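Local coordinates for protein ulvan Lyase-PL25 (Pseudoalteromonas sp. PLSV, PDB 5UAM) that breaks down ulvan, the sulfated main polysaccharide of green seaweed cell walls, as a polysaccharide lyase of family 25, at residues Val34-Leu38 against Leu429-Lys433; Ile40-Pro44 against Tyr164-Ile168; Ala45-Lys49 against Ile419-Ile423; Ser56-Glu62 against Phe96-Pro102; Gly83-Leu87 against Tyr116-Gln122. One frame throughout, in Å; residues are numbered along the deposited sequence.

In the fold
In this beta-propeller, interactions 1, 2, 4 and 5 each hold residues assigned to substrate binding or catalysis; interaction 3 lies away from the phosphate. Residues 34-38 and 96-102 join interactions 1 and 4, where N36 N meets N98 OD1 at 3.0 Å. Interaction 2 reaches the same loop through Q42 OE1 and K101 NZ, 3.0 Å apart, while D97 OD2 and H119 ND1, 2.7 Å apart, tie interactions 4 and 5. The side chains Y164, H99 and H119 of interactions 2, 4 and 5 converge on one phosphate ion. Interaction 3 is linked to interaction 4 within a sheet by A45 O and S56 N at 2.9 Å; its centre is about 25 Å from that of interaction 5.

Interaction 1: residues Val34-Leu38 against Leu429-Lys433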
# COMPACT_ATOMS: atom_id res chain seq x y z
N VAL A 34 -10.67 11.95 -4.82
CA VAL A 34 -9.84 13.15 -4.79
C VAL A 34 -8.37 12.78 -4.65
O VAL A 34 -8.01 11.73 -4.11
CB VAL A 34 -10.21 14.17 -3.69
CG1 VAL A 34 -11.68 14.50 -3.75
CG2 VAL A 34 -9.82 13.68 -2.31
N GLY A 35 -7.51 13.69 -5.12
CA GLY A 35 -6.07 13.53 -4.92
C GLY A 35 -5.56 12.28 -5.60
O GLY A 35 -5.79 12.07 -6.79
N ASN A 36 -4.85 11.44 -4.85
CA ASN A 36 -4.55 10.06 -5.23
C ASN A 36 -5.51 9.19 -4.45
O ASN A 36 -5.33 9.03 -3.23
CB ASN A 36 -3.11 9.68 -4.87
CG ASN A 36 -2.09 10.42 -5.62
OD1 ASN A 36 -2.32 10.91 -6.73
ND2 ASN A 36 -0.91 10.54 -5.03
N PRO A 37 -6.56 8.63 -5.05
CA PRO A 37 -7.57 7.96 -4.23
C PRO A 37 -7.19 6.58 -3.74
O PRO A 37 -7.89 6.05 -2.87
CB PRO A 37 -8.79 7.88 -5.15
CG PRO A 37 -8.61 8.98 -6.12
CD PRO A 37 -7.11 9.06 -6.35
N LEU A 38 -6.10 6.03 -4.27
CA LEU A 38 -5.65 4.67 -4.03
C LEU A 38 -4.13 4.66 -4.09
O LEU A 38 -3.52 5.51 -4.75
CB LEU A 38 -6.11 3.74 -5.15
CG LEU A 38 -7.61 3.61 -5.39
CD1 LEU A 38 -7.84 2.96 -6.74
CD2 LEU A 38 -8.25 2.82 -4.29
N LEU A 429 -8.35 -2.12 -7.91
CA LEU A 429 -9.02 -0.82 -8.00
C LEU A 429 -8.14 0.18 -8.73
O LEU A 429 -6.91 0.15 -8.62
CB LEU A 429 -9.34 -0.31 -6.60
CG LEU A 429 -10.45 -1.10 -5.93
CD1 LEU A 429 -10.41 -0.99 -4.43
CD2 LEU A 429 -11.80 -0.61 -6.43
N VAL A 430 -8.79 1.06 -9.50
CA VAL A 430 -8.09 2.02 -10.35
C VAL A 430 -8.80 3.36 -10.21
O VAL A 430 -10.04 3.41 -10.20
CB VAL A 430 -8.13 1.60 -11.83
CG1 VAL A 430 -7.14 2.43 -12.65
CG2 VAL A 430 -7.87 0.13 -12.00
N ALA A 431 -8.04 4.44 -10.14
CA ALA A 431 -8.56 5.80 -10.13
C ALA A 431 -8.05 6.54 -11.35
O ALA A 431 -6.84 6.59 -11.60
CB ALA A 431 -8.13 6.53 -8.86
N GLU A 432 -8.97 7.13 -12.11
CA GLU A 432 -8.64 7.83 -13.35
C GLU A 432 -8.40 9.30 -13.01
O GLU A 432 -9.31 10.13 -13.00
CB GLU A 432 -9.79 7.68 -14.35
CG GLU A 432 -9.62 8.39 -15.68
CD GLU A 432 -10.88 8.35 -16.50
OE1 GLU A 432 -11.95 8.01 -15.95
OE2 GLU A 432 -10.80 8.64 -17.70
N LYS A 433 -7.15 9.63 -12.68
CA LYS A 433 -6.80 10.99 -12.30
C LYS A 433 -6.78 11.89 -13.52
O LYS A 433 -5.99 11.68 -14.44
CB LYS A 433 -5.44 11.00 -11.62
CG LYS A 433 -5.39 10.16 -10.37
CD LYS A 433 -4.10 10.37 -9.61
CE LYS A 433 -2.93 9.75 -10.33
NZ LYS A 433 -1.66 9.93 -9.56
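L38 drives its side chain into strand 429-433, and P37 and N36 follow it along the same strand. From CA the L38 CB bond points at the strand, and CG, set anti to the carbonyl carbon (chi1 -60°), carries the two methyls on to it. CD1 goes deepest: it rests on the backbone, 3.4 Å from L429 C, and also touches L429 CB at 3.6 Å. CD2 lies more loosely, 4.0 Å from L429 CB, and the two leucine side chains cross at about a right angle. One step along, the P37 ring sits against the methyl of A431, P37 CD to A431 CB being 3.7 Å. The strand belongs to a propeller blade in which the N-terminal strand 30-33 pairs with 439-444 from the C-terminal end, the "velcro" closure of such folds; residues 34-38 leave that blade and fold back over it, with M441 also touching P37 and L38. At N36, assigned to substrate binding, NZ of K433, in the conformer described here, one of two deposited, donates to N36 OD1 at 3.1 Å. The ammonium approaches from above the carbonyl plane, 48° out of it, and K433 CD is 3.7 Å from G35 O.

Interaction 2: residues Ile40-Pro44 against Tyr164-Ile168; sequences IVQHP and YNQAI. With PO4 (phosphate ion), chain E.
The contact reaches into the catalytic site, where the loop 40-44 lies along the start of strand 165-168 and V41 touches Y164, the residue assigned as proton acceptor. V41 CG1 approaches the Y164 ring obliquely, 3.7 Å from CD1. Q42 also comes to the ring obliquely, NE2 3.8 Å from Y164 CD1, with the Q42 amide plane turned 41° from the ring. At the other end of that ring, Y164 OH lies 2.8 Å from O3 of a bound phosphate. A water held by N165 N also accepts from Q42 NE2, and Q42 OE1 takes a bond from K101. Deeper in, H43 NE2 donates to Q166 OE1 at 2.9 Å. The oxygen lies in the imidazole plane, whereas the donor is tilted somewhat from the carbonyl plane; ring and amide planes are 56° apart. With CG placed between the backbone N and the carbonyl carbon (chi1 72°), the H43 ring swings across to Q166 and stacks on W224. Q166 OE1 also accepts from A225 N, and its NE2 donates to A223 O and weakly to Y164 O, while Q166 CG packs on V41 O at 3.2 Å. A leucine in place of Q166 would probably leave H43 NE2 and A225 N without their acceptor and let the imidazole turn. The bond direction implies that H43 carries its proton on NE2, and the amide network is consistent with a steadied backbone at Y164, though the bond to Y164 O is weak.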
# COMPACT_ATOMS: atom_id res chain seq x y z
N ILE A 40 -0.72 1.39 -3.58
CA ILE A 40 -0.38 0.01 -3.21
C ILE A 40 -0.07 -0.10 -1.73
O ILE A 40 -0.32 -1.15 -1.13
CB ILE A 40 0.75 -0.48 -4.13
CG1 ILE A 40 0.15 -0.81 -5.51
CG2 ILE A 40 1.46 -1.70 -3.56
CD1 ILE A 40 1.15 -0.98 -6.60
N VAL A 41 0.45 0.96 -1.10
CA VAL A 41 0.87 0.83 0.30
C VAL A 41 -0.32 0.73 1.26
O VAL A 41 -0.23 0.03 2.28
CB VAL A 41 1.87 1.92 0.70
CG1 VAL A 41 1.23 3.28 0.74
CG2 VAL A 41 2.51 1.56 2.05
N GLN A 42 -1.42 1.44 1.00
CA GLN A 42 -2.61 1.32 1.84
C GLN A 42 -3.40 0.13 1.36
O GLN A 42 -4.20 0.23 0.42
CB GLN A 42 -3.48 2.58 1.84
CG GLN A 42 -2.93 3.74 2.66
CD GLN A 42 -2.02 4.68 1.88
OE1 GLN A 42 -1.84 4.58 0.65
NE2 GLN A 42 -1.45 5.62 2.61
N HIS A 43 -3.19 -1.01 2.01
CA HIS A 43 -3.77 -2.25 1.53
C HIS A 43 -4.16 -3.13 2.71
O HIS A 43 -3.52 -3.09 3.77
CB HIS A 43 -2.79 -3.00 0.63
CG HIS A 43 -1.65 -3.60 1.37
ND1 HIS A 43 -1.61 -4.94 1.71
CD2 HIS A 43 -0.56 -3.04 1.94
CE1 HIS A 43 -0.52 -5.18 2.42
NE2 HIS A 43 0.13 -4.04 2.58
N PRO A 44 -5.18 -3.98 2.54
CA PRO A 44 -6.05 -4.03 1.36
C PRO A 44 -6.89 -2.78 1.18
O PRO A 44 -7.40 -2.21 2.15
CB PRO A 44 -6.99 -5.21 1.66
CG PRO A 44 -6.40 -5.95 2.78
CD PRO A 44 -5.55 -4.97 3.55
N TYR A 164 0.37 5.10 6.84
CA TYR A 164 0.60 3.92 5.99
C TYR A 164 0.04 2.62 6.58
O TYR A 164 0.77 1.62 6.75
CB TYR A 164 2.07 3.76 5.60
CG TYR A 164 2.68 4.92 4.86
CD1 TYR A 164 2.14 5.37 3.67
CD2 TYR A 164 3.80 5.56 5.35
CE1 TYR A 164 2.73 6.39 2.99
CE2 TYR A 164 4.39 6.58 4.68
CZ TYR A 164 3.86 7.00 3.51
OH TYR A 164 4.46 8.03 2.82
N ASN A 165 -1.26 2.61 6.81
CA ASN A 165 -1.93 1.47 7.44
C ASN A 165 -1.97 0.25 6.54
O ASN A 165 -2.39 0.33 5.38
CB ASN A 165 -3.37 1.83 7.77
CG ASN A 165 -3.47 2.93 8.75
OD1 ASN A 165 -2.83 2.90 9.80
ND2 ASN A 165 -4.32 3.90 8.45
N GLN A 166 -1.62 -0.89 7.10
CA GLN A 166 -1.61 -2.16 6.39
C GLN A 166 -2.17 -3.17 7.36
O GLN A 166 -1.60 -3.38 8.43
CB GLN A 166 -0.18 -2.48 5.97
CG GLN A 166 0.38 -1.35 5.14
CD GLN A 166 1.80 -1.55 4.75
OE1 GLN A 166 2.14 -2.57 4.15
NE2 GLN A 166 2.61 -0.54 4.98
N ALA A 167 -3.31 -3.75 7.02
CA ALA A 167 -4.06 -4.56 7.97
C ALA A 167 -4.09 -6.01 7.53
O ALA A 167 -4.44 -6.31 6.39
CB ALA A 167 -5.50 -4.04 8.08
N ILE A 168 -3.77 -6.91 8.46
CA ILE A 168 -3.66 -8.34 8.17
C ILE A 168 -4.42 -9.11 9.24
O ILE A 168 -4.27 -8.84 10.43
CB ILE A 168 -2.19 -8.79 8.12
CG1 ILE A 168 -1.46 -7.98 7.05
CG2 ILE A 168 -2.09 -10.28 7.83
CD1 ILE A 168 0.00 -8.28 6.96
P PO4 E . 5.94 10.88 3.70
O1 PO4 E . 6.88 12.04 3.48
O2 PO4 E . 6.69 9.64 3.97
O3 PO4 E . 5.17 10.74 2.41
O4 PO4 E . 5.05 11.22 4.89
O HOH W 1 -2.53 4.95 5.63

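Interaction 3: residues Ala45-Lys49 against Ile419-Ile423; sequences AGIHK and IKDAI
H48 and I47 in strand 46-49 receive residues 419-423 alongside them, and the backbones pair in the parallel sense through K420. K420 N donates to G46 O at 3.1 Å, its nitrogen tilted 26° from the carbonyl plane. K420 O in return accepts from H48 N at 2.9 Å, an almost straight bond (177°) arriving nearly along the C=O axis. Both polar backbone atoms of K420 are thus used up by the strand. I419 O, one residue earlier, is met by A422 N, which closes a type II beta turn from I419 to A422. H48 O finds its partner in a water at 2.7 Å, and the same water donates to D421 OD2. That carboxylate oxygen also has a loose salt bridge to K420 NZ, so its charge is probably balanced by the lysine and the water. The imidazole of H48 uses ND1 on T53, outside the contact. Its CG is anti to the backbone N (chi1 -177°), which stretches the ring out to I423: there CG2 stands over one face, offset toward the rim and 3.9 Å from the centroid of the H48 ring, a CH-pi contact. I419 CG2 is 3.5 Å from G46 O, and a side chain on G46 would press tightly on I419. Here the loop after strand 412-415 joins the blade that holds 30-33 and 412-415 to strand 46-49, the first strand of the next blade of the propeller.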
# COMPACT_ATOMS: atom_id res chain seq x y z
N ALA A 45 -7.04 -2.35 -0.08
CA ALA A 45 -8.07 -1.38 -0.39
C ALA A 45 -9.41 -2.04 -0.64
O ALA A 45 -10.46 -1.40 -0.48
CB ALA A 45 -7.66 -0.55 -1.62
N GLY A 46 -9.41 -3.31 -1.04
CA GLY A 46 -10.64 -4.05 -1.23
C GLY A 46 -10.41 -5.50 -0.86
O GLY A 46 -9.28 -6.00 -0.84
N ILE A 47 -11.53 -6.19 -0.59
CA ILE A 47 -11.55 -7.55 -0.08
C ILE A 47 -12.74 -8.26 -0.69
O ILE A 47 -13.85 -7.72 -0.70
CB ILE A 47 -11.68 -7.59 1.45
CG1 ILE A 47 -10.53 -6.82 2.10
CG2 ILE A 47 -11.78 -9.03 1.94
CD1 ILE A 47 -10.62 -6.73 3.62
N HIS A 48 -12.53 -9.48 -1.17
CA HIS A 48 -13.63 -10.32 -1.64
C HIS A 48 -13.99 -11.34 -0.56
O HIS A 48 -13.11 -12.03 -0.03
CB HIS A 48 -13.24 -11.06 -2.91
CG HIS A 48 -14.35 -11.88 -3.46
ND1 HIS A 48 -15.34 -11.34 -4.25
CD2 HIS A 48 -14.67 -13.19 -3.30
CE1 HIS A 48 -16.21 -12.29 -4.58
NE2 HIS A 48 -15.82 -13.42 -4.01
N LYS A 49 -15.28 -11.48 -0.28
CA LYS A 49 -15.72 -12.52 0.64
C LYS A 49 -17.13 -12.95 0.27
O LYS A 49 -18.01 -12.10 0.10
CB LYS A 49 -15.71 -12.03 2.09
CG LYS A 49 -16.19 -13.09 3.07
CD LYS A 49 -16.08 -12.64 4.50
CE LYS A 49 -14.67 -12.80 5.03
NZ LYS A 49 -14.32 -14.22 5.32
N ILE A 419 -6.73 -7.05 -4.72
CA ILE A 419 -7.78 -7.27 -3.74
C ILE A 419 -7.56 -8.58 -3.01
O ILE A 419 -7.20 -9.61 -3.60
CB ILE A 419 -9.12 -7.24 -4.48
CG1 ILE A 419 -9.37 -5.77 -4.84
CG2 ILE A 419 -10.27 -7.85 -3.69
CD1 ILE A 419 -10.54 -5.57 -5.70
N LYS A 420 -7.78 -8.55 -1.69
CA LYS A 420 -7.63 -9.74 -0.88
C LYS A 420 -8.63 -10.80 -1.31
O LYS A 420 -9.83 -10.55 -1.38
CB LYS A 420 -7.81 -9.41 0.61
CG LYS A 420 -7.79 -10.65 1.54
CD LYS A 420 -7.96 -10.30 3.00
CE LYS A 420 -8.19 -11.54 3.85
NZ LYS A 420 -7.08 -12.51 3.74
N ASP A 421 -8.13 -12.02 -1.56
CA ASP A 421 -8.97 -13.13 -1.96
C ASP A 421 -9.75 -12.83 -3.24
O ASP A 421 -10.85 -13.35 -3.46
CB ASP A 421 -9.89 -13.57 -0.83
CG ASP A 421 -9.11 -14.13 0.34
OD1 ASP A 421 -8.08 -14.83 0.12
OD2 ASP A 421 -9.51 -13.90 1.50
N ALA A 422 -9.16 -12.02 -4.12
CA ALA A 422 -9.84 -11.62 -5.34
C ALA A 422 -10.25 -12.83 -6.18
O ALA A 422 -9.56 -13.86 -6.23
CB ALA A 422 -8.91 -10.77 -6.18
N ILE A 423 -11.37 -12.67 -6.86
CA ILE A 423 -11.80 -13.57 -7.93
C ILE A 423 -11.44 -12.92 -9.26
O ILE A 423 -11.17 -11.70 -9.31
CB ILE A 423 -13.29 -13.92 -7.81
CG1 ILE A 423 -14.18 -12.67 -7.86
CG2 ILE A 423 -13.53 -14.70 -6.53
CD1 ILE A 423 -15.65 -12.98 -8.03
O HOH W 2 -11.74 -12.67 2.19

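Interaction 4: residues Ser56-Glu62 against Phe96-Pro102. With PO4 (phosphate ion), chain E.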
# COMPACT_ATOMS: atom_id res chain seq x y z
N SER A 56 -12.72 0.25 -1.15
CA SER A 56 -12.60 1.53 -0.45
C SER A 56 -11.56 2.42 -1.12
O SER A 56 -10.58 1.96 -1.72
CB SER A 56 -12.26 1.34 1.03
OG SER A 56 -10.92 0.90 1.22
N TYR A 57 -11.80 3.73 -1.02
CA TYR A 57 -10.96 4.72 -1.67
C TYR A 57 -11.17 6.06 -0.97
O TYR A 57 -12.09 6.23 -0.16
CB TYR A 57 -11.28 4.84 -3.19
CG TYR A 57 -12.69 5.33 -3.40
CD1 TYR A 57 -13.78 4.48 -3.30
CD2 TYR A 57 -12.94 6.68 -3.64
CE1 TYR A 57 -15.08 4.96 -3.41
CE2 TYR A 57 -14.24 7.17 -3.77
CZ TYR A 57 -15.30 6.30 -3.65
OH TYR A 57 -16.59 6.78 -3.78
N GLN A 58 -10.32 7.03 -1.30
CA GLN A 58 -10.39 8.36 -0.71
C GLN A 58 -11.28 9.28 -1.55
O GLN A 58 -11.03 9.51 -2.73
CB GLN A 58 -8.97 8.90 -0.66
CG GLN A 58 -8.83 10.28 -0.14
CD GLN A 58 -7.40 10.72 -0.22
OE1 GLN A 58 -6.60 10.41 0.65
NE2 GLN A 58 -7.06 11.41 -1.28
N GLY A 59 -12.32 9.81 -0.91
CA GLY A 59 -13.30 10.67 -1.52
C GLY A 59 -13.21 12.10 -1.04
O GLY A 59 -12.17 12.54 -0.52
N PRO A 60 -14.29 12.87 -1.21
CA PRO A 60 -14.27 14.29 -0.85
C PRO A 60 -13.76 14.52 0.56
O PRO A 60 -14.04 13.75 1.49
CB PRO A 60 -15.73 14.71 -1.01
CG PRO A 60 -16.26 13.78 -2.08
CD PRO A 60 -15.57 12.46 -1.80
N LYS A 61 -13.00 15.61 0.71
CA LYS A 61 -12.39 16.00 1.97
C LYS A 61 -11.48 14.90 2.51
O LYS A 61 -11.21 14.83 3.72
CB LYS A 61 -13.43 16.46 3.00
CG LYS A 61 -14.33 17.62 2.49
CD LYS A 61 -15.18 18.18 3.61
N GLU A 62 -10.98 14.04 1.62
CA GLU A 62 -10.10 12.93 1.97
C GLU A 62 -10.77 11.93 2.91
O GLU A 62 -10.10 11.09 3.54
CB GLU A 62 -8.74 13.41 2.51
CG GLU A 62 -8.05 14.42 1.59
CD GLU A 62 -6.59 14.68 1.91
OE1 GLU A 62 -5.85 13.72 2.18
OE2 GLU A 62 -6.20 15.86 1.82
N PHE A 96 -4.24 18.40 -1.30
CA PHE A 96 -4.62 17.06 -0.86
C PHE A 96 -3.40 16.33 -0.30
O PHE A 96 -2.33 16.34 -0.91
CB PHE A 96 -5.25 16.23 -1.98
CG PHE A 96 -6.61 16.73 -2.39
CD1 PHE A 96 -7.69 16.63 -1.53
CD2 PHE A 96 -6.79 17.34 -3.62
CE1 PHE A 96 -8.92 17.13 -1.88
CE2 PHE A 96 -8.04 17.82 -3.98
CZ PHE A 96 -9.09 17.71 -3.11
N ASP A 97 -3.58 15.72 0.86
CA ASP A 97 -2.49 15.06 1.56
C ASP A 97 -2.31 13.62 1.09
O ASP A 97 -1.19 13.21 0.77
CB ASP A 97 -2.75 15.11 3.07
CG ASP A 97 -1.68 14.39 3.87
OD1 ASP A 97 -1.58 13.16 3.75
OD2 ASP A 97 -0.94 15.09 4.61
N ASN A 98 -3.40 12.86 1.03
CA ASN A 98 -3.50 11.52 0.46
C ASN A 98 -2.99 10.42 1.37
O ASN A 98 -3.23 9.24 1.06
CB ASN A 98 -2.81 11.38 -0.90
CG ASN A 98 -3.30 12.36 -1.91
OD1 ASN A 98 -4.51 12.54 -2.09
ND2 ASN A 98 -2.38 13.05 -2.55
N HIS A 99 -2.32 10.71 2.47
CA HIS A 99 -1.70 9.64 3.24
C HIS A 99 -2.66 8.88 4.12
O HIS A 99 -2.27 7.84 4.70
CB HIS A 99 -0.58 10.20 4.10
CG HIS A 99 0.64 10.58 3.34
ND1 HIS A 99 0.66 11.63 2.44
CD2 HIS A 99 1.88 10.05 3.33
CE1 HIS A 99 1.87 11.74 1.93
NE2 HIS A 99 2.64 10.80 2.46
N GLY A 100 -3.90 9.34 4.22
CA GLY A 100 -4.90 8.70 5.03
C GLY A 100 -6.00 8.03 4.25
O GLY A 100 -7.06 7.73 4.81
N LYS A 101 -5.77 7.78 2.96
CA LYS A 101 -6.71 6.98 2.19
C LYS A 101 -6.89 5.63 2.89
O LYS A 101 -6.00 5.19 3.62
CB LYS A 101 -6.22 6.82 0.75
CG LYS A 101 -4.99 5.93 0.62
CD LYS A 101 -4.51 5.78 -0.81
CE LYS A 101 -3.74 6.97 -1.36
NZ LYS A 101 -2.43 7.17 -0.65
N PRO A 102 -8.04 4.97 2.71
CA PRO A 102 -8.42 3.89 3.63
C PRO A 102 -7.77 2.54 3.33
O PRO A 102 -7.46 2.19 2.20
CB PRO A 102 -9.94 3.78 3.43
CG PRO A 102 -10.14 4.28 2.03
CD PRO A 102 -9.17 5.39 1.86
P PO4 E . 5.94 10.88 3.70
O1 PO4 E . 6.88 12.04 3.48
O2 PO4 E . 6.69 9.64 3.97
O3 PO4 E . 5.17 10.74 2.41
O4 PO4 E . 5.05 11.22 4.89
O HOH W 3 -7.94 2.87 -0.48
O HOH W 4 -5.75 11.19 3.03
O HOH W 5 -9.69 8.24 3.71
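P102 packs its ring tightly on strand 56-58, and E62 grips the loop 96-98 with its carboxylate, while three waters bridge the polar parts of the contact. In the tight part, P102 CG sits 3.5 Å from Y57 N and also touches the S56 side chain. Farther along, Q58 extends across the loop and donates from NE2 to N98 OD1 at 2.9 Å. The nitrogen lies in the carbonyl plane on a lone pair, with the two amides nearly coplanar; N98 OD1 also accepts from N36 N. E62 does the rest: OE2 takes D97 N on its syn side at 2.8 Å, and OE1 takes N98 N, also at 2.8 Å, from above the carboxylate plane, 36° out of it. On the wetter side a water donates to Q58 OE1 and E62 OE1 and accepts from G100 N, a second one joins E62 O to G100 O, and a third lies between S56 O and P102 O. Replacing E62 by alanine would remove the carboxylate and is likely to leave D97 N, N98 N and the first water without that acceptor. D97 in turn accepts from H99 N through OD1, an Asx turn, and its backbone O takes H99 ND1, whose ring turns NE2 onto phosphate O3 at 2.5 Å. K101 NZ, curled back, donates to N98 O. E62 is therefore a second-shell group: two N-H donors and a water probably stabilise its charge, it holds the backbone of D97 and of N98, which is assigned to substrate binding, and by way of D97 it probably steadies H99, the assigned proton donor.

Interaction 5: residues Gly83-Leu87 against Tyr116-Gln122. With PO4 (phosphate ion), chain E.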
# COMPACT_ATOMS: atom_id res chain seq x y z
N GLY A 83 -16.03 7.61 7.66
CA GLY A 83 -15.39 8.37 8.73
C GLY A 83 -15.04 9.76 8.25
O GLY A 83 -15.28 10.11 7.09
N ILE A 84 -14.48 10.55 9.16
CA ILE A 84 -14.20 11.96 8.94
C ILE A 84 -12.71 12.18 9.18
O ILE A 84 -12.24 12.09 10.31
CB ILE A 84 -15.06 12.87 9.83
CG1 ILE A 84 -16.54 12.66 9.49
CG2 ILE A 84 -14.64 14.33 9.67
CD1 ILE A 84 -17.49 13.40 10.40
N SER A 85 -11.98 12.50 8.12
CA SER A 85 -10.55 12.69 8.18
C SER A 85 -10.16 14.13 8.48
O SER A 85 -10.65 15.07 7.85
CB SER A 85 -9.90 12.31 6.85
OG SER A 85 -8.51 12.59 6.91
N GLU A 86 -9.20 14.30 9.40
CA GLU A 86 -8.63 15.63 9.63
C GLU A 86 -7.88 16.14 8.41
O GLU A 86 -7.70 17.36 8.27
CB GLU A 86 -7.68 15.59 10.84
CG GLU A 86 -8.37 15.25 12.12
CD GLU A 86 -7.43 15.09 13.30
OE1 GLU A 86 -6.19 15.09 13.11
OE2 GLU A 86 -7.93 14.98 14.44
N LEU A 87 -7.39 15.24 7.56
CA LEU A 87 -6.54 15.67 6.46
C LEU A 87 -7.28 16.49 5.43
O LEU A 87 -6.65 17.28 4.73
CB LEU A 87 -5.88 14.46 5.80
CG LEU A 87 -4.90 13.70 6.70
CD1 LEU A 87 -4.44 12.47 5.96
CD2 LEU A 87 -3.72 14.59 7.11
N TYR A 116 -7.78 4.81 8.56
CA TYR A 116 -7.72 5.94 7.64
C TYR A 116 -7.27 7.19 8.39
O TYR A 116 -7.20 7.22 9.62
CB TYR A 116 -9.10 6.20 7.04
CG TYR A 116 -10.09 6.78 8.03
CD1 TYR A 116 -10.74 5.99 8.97
CD2 TYR A 116 -10.35 8.15 8.05
CE1 TYR A 116 -11.62 6.54 9.88
CE2 TYR A 116 -11.23 8.70 8.96
CZ TYR A 116 -11.85 7.90 9.88
OH TYR A 116 -12.72 8.46 10.79
N GLY A 117 -6.98 8.24 7.64
CA GLY A 117 -6.93 9.58 8.17
C GLY A 117 -5.58 10.07 8.67
O GLY A 117 -5.43 11.26 8.91
N GLY A 118 -4.59 9.20 8.86
CA GLY A 118 -3.37 9.59 9.54
C GLY A 118 -2.25 10.03 8.60
O GLY A 118 -1.98 9.39 7.59
N HIS A 119 -1.57 11.11 8.99
CA HIS A 119 -0.27 11.43 8.43
C HIS A 119 0.69 11.78 9.55
O HIS A 119 1.46 12.75 9.48
CB HIS A 119 -0.34 12.51 7.35
CG HIS A 119 0.89 12.58 6.50
ND1 HIS A 119 1.01 13.49 5.47
CD2 HIS A 119 2.03 11.84 6.49
CE1 HIS A 119 2.18 13.33 4.88
NE2 HIS A 119 2.81 12.33 5.47
N GLY A 120 0.66 10.95 10.59
CA GLY A 120 1.63 11.00 11.67
C GLY A 120 1.18 11.71 12.93
O GLY A 120 1.99 11.88 13.86
N GLY A 121 -0.07 12.15 13.00
CA GLY A 121 -0.54 12.87 14.16
C GLY A 121 0.06 14.27 14.26
O GLY A 121 0.75 14.75 13.36
N GLN A 122 -0.20 14.91 15.38
CA GLN A 122 0.29 16.26 15.62
C GLN A 122 0.41 16.47 17.13
O GLN A 122 0.04 15.59 17.92
CB GLN A 122 -0.62 17.30 14.97
CG GLN A 122 -2.06 17.24 15.44
CD GLN A 122 -3.02 16.72 14.39
OE1 GLN A 122 -3.03 17.20 13.23
NE2 GLN A 122 -3.85 15.75 14.77
P PO4 E . 5.94 10.88 3.70
O1 PO4 E . 6.88 12.04 3.48
O2 PO4 E . 6.69 9.64 3.97
O3 PO4 E . 5.17 10.74 2.41
O4 PO4 E . 5.05 11.22 4.89
O HOH W 6 -7.49 12.22 10.45
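The polar link across the contact runs from Q122 to E86, which come at each other from opposite directions. Q122 NE2 donates to E86 OE1 at 2.9 Å, a straight bond of 162° that meets the carboxylate on its syn side, 17° out of plane. Both ends have further partners: E86 OE1 also accepts from A137 N, and Q122 NE2 donates to N125 OD1. A water adds a second bridge, accepting from E86 N and donating to G117 O at 2.7 Å. Inside residues 83-87, S85 OG, anti to its own N (chi1 176°), accepts L87 N at 2.9 Å; this ST turn bends the chain so that the leucine faces the glycines. In the propeller these are the loops following strands 75-81 and 112-116, and the second carries H119 to the substrate site. The packing follows. L87 CG and CD1 both press on G117 O, CG at 3.3 Å, and CD2 touches H119 CB at 4.0 Å. S85 OG lies 3.6 Å from G117 CA, whose positive phi favours glycine. Y116 sets its ring edge toward S85 N, and its OH stands 3.4 Å from G83 CA, where a side chain on the glycine would collide. On the far side, H119, stacked on H99 and bound to D97 through ND1, donates from NE2 to phosphate O4 at 2.6 Å, with the oxygen in its ring plane.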